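Local coordinates for protein malate dehydrogenase (Porphyromonas gingivalis, PDB 3FI9) that probably catalyses the NAD-dependent interconversion of malate and oxaloacetate, at residues A251-V265 and M274-H288. Residues are numbered along the deposited sequence; the frame is centred on the assembly and turned at random.
Sequences AMGGEAFRWPAGCYV and MMAMETTITKDGVKH
At the edge of the H288 ring, near its plane, lies Y264 O, 3.6 Å from H288 CD2. C263 SG and V265 CG2 approach the same ring obliquely. I281 CD1 also comes obliquely to the F257 ring. W259 N lies over one face of that ring, offset toward the rim, and P260 O and a water lie at its edge in plane. The Y264 ring has M274 SD near its plane at the edge.

C263 SG sits between its backbone N and carbonyl carbon (chi1 75°). C263 SG then lies 3.6 Å from T279 CG2 and also touches the imidazole of H288, while C263 CB packs on V286 CG2. V265 CG2 and the M277 side chain meet tip to tip. V265 CG2 to M277 CG is tight, at 3.5 Å. M275 CE lies against both V265 methyls.

The backbones form an antiparallel ladder at the end of the mixed sheet that includes the parallel Rossmann strands. G262 bonds onward to T149 of strand 147-150, and strand 273-277 is outermost within the chain. C263 and M275 are a hydrogen-bonded pair: C263 N gives to M275 O and M275 N to C263 O, both at 3.1 Å. G262 faces A276 in a non-hydrogen-bonded pair. The side chain of A276 is about 7 Å from that of H182, the predicted proton acceptor.

Beyond M277 the chain turns into the hairpin 279-288. T279 OG1 accepts from A261 N at 2.9 Å, through a bent bond (134°). The water at the edge of the F257 ring joins W259 O to T279 OG1. I281 CD1 packs on A261 CB and its CG2 on A251 CB, near the end of helix 238-251. At the hairpin turn, another water donates to A251 O at 2.7 Å and weakly to K283 O.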
# COMPACT_ATOMS: atom_id res chain seq x y z
N ALA A 251 4.00 2.59 -18.82
CA ALA A 251 4.96 3.43 -19.53
C ALA A 251 6.37 2.83 -19.49
O ALA A 251 7.18 3.17 -20.34
CB ALA A 251 5.00 4.83 -18.97
N MET A 252 6.65 2.01 -18.48
CA MET A 252 7.99 1.43 -18.32
C MET A 252 8.10 0.10 -19.07
O MET A 252 9.13 -0.59 -18.96
CB MET A 252 8.33 1.26 -16.82
CG MET A 252 8.49 2.57 -16.00
SD MET A 252 8.49 2.58 -14.12
CE MET A 252 10.22 2.11 -13.76
N GLY A 253 7.05 -0.27 -19.81
CA GLY A 253 7.03 -1.47 -20.65
C GLY A 253 6.44 -2.70 -19.98
O GLY A 253 6.52 -3.82 -20.50
N GLY A 254 5.83 -2.49 -18.82
CA GLY A 254 5.13 -3.54 -18.12
C GLY A 254 3.74 -3.77 -18.68
O GLY A 254 3.42 -3.39 -19.82
N GLU A 255 2.94 -4.41 -17.85
CA GLU A 255 1.55 -4.71 -18.13
C GLU A 255 0.79 -3.44 -18.57
O GLU A 255 1.01 -2.37 -18.03
CB GLU A 255 0.98 -5.28 -16.82
CG GLU A 255 -0.45 -5.77 -16.86
CD GLU A 255 -0.79 -6.55 -15.60
OE1 GLU A 255 0.16 -6.87 -14.83
OE2 GLU A 255 -1.98 -6.87 -15.40
N ALA A 256 -0.06 -3.55 -19.59
CA ALA A 256 -0.80 -2.40 -20.09
C ALA A 256 -1.79 -1.89 -19.06
O ALA A 256 -2.28 -2.61 -18.16
CB ALA A 256 -1.52 -2.73 -21.43
N PHE A 257 -2.09 -0.61 -19.20
CA PHE A 257 -3.00 0.03 -18.28
C PHE A 257 -4.41 0.14 -18.92
O PHE A 257 -4.56 0.67 -20.01
CB PHE A 257 -2.41 1.39 -17.89
CG PHE A 257 -3.28 2.15 -16.99
CD1 PHE A 257 -3.45 1.76 -15.67
CD2 PHE A 257 -3.97 3.26 -17.47
CE1 PHE A 257 -4.31 2.48 -14.84
CE2 PHE A 257 -4.79 3.98 -16.64
CZ PHE A 257 -4.98 3.58 -15.34
N ARG A 258 -5.44 -0.39 -18.25
CA ARG A 258 -6.76 -0.55 -18.90
C ARG A 258 -7.86 0.43 -18.55
O ARG A 258 -9.05 0.02 -18.50
CB ARG A 258 -7.30 -1.98 -18.69
N TRP A 259 -7.53 1.71 -18.34
CA TRP A 259 -8.53 2.73 -17.96
C TRP A 259 -8.11 4.00 -18.70
O TRP A 259 -6.99 4.13 -19.13
CB TRP A 259 -8.50 3.02 -16.45
CG TRP A 259 -8.86 1.81 -15.62
CD1 TRP A 259 -8.00 1.01 -14.91
CD2 TRP A 259 -10.16 1.25 -15.46
NE1 TRP A 259 -8.70 -0.01 -14.32
CE2 TRP A 259 -10.02 0.11 -14.63
CE3 TRP A 259 -11.43 1.62 -15.91
CZ2 TRP A 259 -11.11 -0.68 -14.27
CZ3 TRP A 259 -12.52 0.85 -15.52
CH2 TRP A 259 -12.34 -0.31 -14.71
N PRO A 260 -9.02 4.91 -18.88
CA PRO A 260 -8.71 6.24 -19.44
C PRO A 260 -7.57 6.96 -18.67
O PRO A 260 -7.46 6.83 -17.44
CB PRO A 260 -10.02 7.00 -19.20
CG PRO A 260 -11.06 5.93 -19.35
CD PRO A 260 -10.46 4.76 -18.59
N ALA A 261 -6.73 7.71 -19.40
CA ALA A 261 -5.71 8.57 -18.79
C ALA A 261 -5.90 9.96 -19.38
O ALA A 261 -6.48 10.10 -20.45
CB ALA A 261 -4.30 8.06 -19.10
N GLY A 262 -5.42 10.97 -18.69
CA GLY A 262 -5.38 12.32 -19.29
C GLY A 262 -4.21 12.44 -20.25
O GLY A 262 -3.08 12.00 -19.95
N CYS A 263 -4.46 12.97 -21.45
CA CYS A 263 -3.43 13.17 -22.37
C CYS A 263 -3.73 14.37 -23.26
O CYS A 263 -4.86 14.89 -23.26
CB CYS A 263 -3.20 11.91 -23.22
SG CYS A 263 -4.48 11.68 -24.44
N TYR A 264 -2.70 14.83 -23.98
CA TYR A 264 -2.81 16.00 -24.84
C TYR A 264 -3.66 15.62 -26.05
O TYR A 264 -3.46 14.57 -26.66
CB TYR A 264 -1.43 16.43 -25.38
CG TYR A 264 -1.54 17.76 -26.13
CD1 TYR A 264 -2.06 18.89 -25.50
CD2 TYR A 264 -1.12 17.86 -27.43
CE1 TYR A 264 -2.18 20.13 -26.21
CE2 TYR A 264 -1.20 19.05 -28.13
CZ TYR A 264 -1.73 20.17 -27.52
OH TYR A 264 -1.79 21.32 -28.26
N VAL A 265 -4.60 16.51 -26.40
CA VAL A 265 -5.53 16.33 -27.53
C VAL A 265 -5.48 17.62 -28.34
O VAL A 265 -5.60 18.71 -27.79
CB VAL A 265 -7.00 16.12 -27.04
CG1 VAL A 265 -7.93 16.07 -28.23
CG2 VAL A 265 -7.13 14.82 -26.19
N MET A 274 -5.84 19.25 -22.55
CA MET A 274 -5.57 17.88 -21.99
C MET A 274 -6.91 17.37 -21.46
O MET A 274 -7.56 18.09 -20.68
CB MET A 274 -4.65 17.96 -20.77
CG MET A 274 -3.33 18.66 -20.97
SD MET A 274 -2.08 17.46 -21.54
CE MET A 274 -2.13 16.37 -20.10
N MET A 275 -7.29 16.16 -21.85
CA MET A 275 -8.57 15.55 -21.48
C MET A 275 -8.36 14.08 -21.17
O MET A 275 -7.46 13.48 -21.75
CB MET A 275 -9.55 15.58 -22.68
CG MET A 275 -10.31 16.87 -22.80
SD MET A 275 -11.68 16.73 -23.94
CE MET A 275 -10.85 16.17 -25.37
N ALA A 276 -9.22 13.50 -20.32
CA ALA A 276 -9.34 12.04 -20.16
C ALA A 276 -9.85 11.48 -21.48
O ALA A 276 -10.85 11.97 -22.01
CB ALA A 276 -10.34 11.68 -19.00
N MET A 277 -9.13 10.49 -22.00
CA MET A 277 -9.36 9.96 -23.33
C MET A 277 -9.26 8.44 -23.32
O MET A 277 -8.84 7.85 -22.34
CB MET A 277 -8.35 10.55 -24.32
CG MET A 277 -8.62 12.01 -24.73
SD MET A 277 -9.83 12.13 -26.14
CE MET A 277 -11.34 11.81 -25.30
N GLU A 278 -9.63 7.82 -24.43
CA GLU A 278 -9.39 6.38 -24.59
C GLU A 278 -7.96 6.14 -25.02
O GLU A 278 -7.63 6.14 -26.21
CB GLU A 278 -10.36 5.75 -25.58
CG GLU A 278 -10.29 4.23 -25.68
CD GLU A 278 -10.65 3.52 -24.38
OE1 GLU A 278 -11.35 4.10 -23.52
OE2 GLU A 278 -10.25 2.35 -24.21
N THR A 279 -7.11 5.90 -24.02
CA THR A 279 -5.68 5.92 -24.21
C THR A 279 -5.10 4.54 -24.05
O THR A 279 -5.69 3.68 -23.40
CB THR A 279 -5.03 6.82 -23.14
OG1 THR A 279 -5.75 6.69 -21.88
CG2 THR A 279 -5.06 8.26 -23.57
N THR A 280 -3.93 4.33 -24.65
CA THR A 280 -3.09 3.21 -24.28
C THR A 280 -1.70 3.77 -24.01
O THR A 280 -1.18 4.57 -24.74
CB THR A 280 -3.10 1.99 -25.27
OG1 THR A 280 -1.83 1.83 -25.93
CG2 THR A 280 -4.20 2.11 -26.29
N ILE A 281 -1.16 3.35 -22.88
CA ILE A 281 0.14 3.76 -22.45
C ILE A 281 1.02 2.54 -22.61
O ILE A 281 0.69 1.46 -22.13
CB ILE A 281 0.06 4.14 -20.99
CG1 ILE A 281 -0.95 5.28 -20.80
CG2 ILE A 281 1.43 4.47 -20.45
CD1 ILE A 281 -1.05 5.72 -19.34
N THR A 282 2.10 2.68 -23.37
CA THR A 282 3.04 1.57 -23.52
C THR A 282 4.46 2.12 -23.35
O THR A 282 4.64 3.29 -22.99
CB THR A 282 2.92 0.94 -24.92
OG1 THR A 282 3.45 1.85 -25.86
CG2 THR A 282 1.45 0.68 -25.29
N LYS A 283 5.48 1.30 -23.60
CA LYS A 283 6.85 1.78 -23.59
C LYS A 283 7.05 2.94 -24.55
O LYS A 283 8.01 3.70 -24.43
CB LYS A 283 7.80 0.65 -23.98
CG LYS A 283 7.69 0.23 -25.45
CD LYS A 283 8.39 -1.11 -25.71
CE LYS A 283 8.16 -1.59 -27.15
NZ LYS A 283 8.21 -3.08 -27.24
N ASP A 284 6.16 3.07 -25.52
CA ASP A 284 6.26 4.18 -26.46
C ASP A 284 5.48 5.40 -26.05
O ASP A 284 5.32 6.32 -26.84
CB ASP A 284 5.82 3.75 -27.86
CG ASP A 284 6.73 2.67 -28.43
OD1 ASP A 284 7.96 2.86 -28.37
OD2 ASP A 284 6.21 1.64 -28.88
N GLY A 285 4.96 5.40 -24.82
CA GLY A 285 4.20 6.54 -24.32
C GLY A 285 2.70 6.40 -24.47
O GLY A 285 2.18 5.29 -24.59
N VAL A 286 2.00 7.53 -24.50
CA VAL A 286 0.54 7.48 -24.60
C VAL A 286 0.06 7.84 -26.01
O VAL A 286 0.64 8.72 -26.67
CB VAL A 286 -0.09 8.42 -23.55
CG1 VAL A 286 0.35 9.87 -23.80
CG2 VAL A 286 -1.63 8.30 -23.52
N LYS A 287 -0.99 7.18 -26.46
CA LYS A 287 -1.74 7.63 -27.63
C LYS A 287 -3.25 7.54 -27.34
O LYS A 287 -3.68 6.76 -26.50
CB LYS A 287 -1.37 6.83 -28.89
N HIS A 288 -4.05 8.33 -28.04
CA HIS A 288 -5.47 8.22 -27.85
C HIS A 288 -6.17 7.82 -29.13
O HIS A 288 -5.66 8.04 -30.23
CB HIS A 288 -6.06 9.53 -27.26
CG HIS A 288 -6.04 10.70 -28.19
ND1 HIS A 288 -6.92 10.84 -29.24
CD2 HIS A 288 -5.27 11.82 -28.19
CE1 HIS A 288 -6.69 11.99 -29.85
NE2 HIS A 288 -5.68 12.60 -29.25
O HOH W 1 7.22 5.42 -21.90
O HOH W 2 -4.71 4.55 -20.44
O HOH W 3 -7.96 3.59 -22.10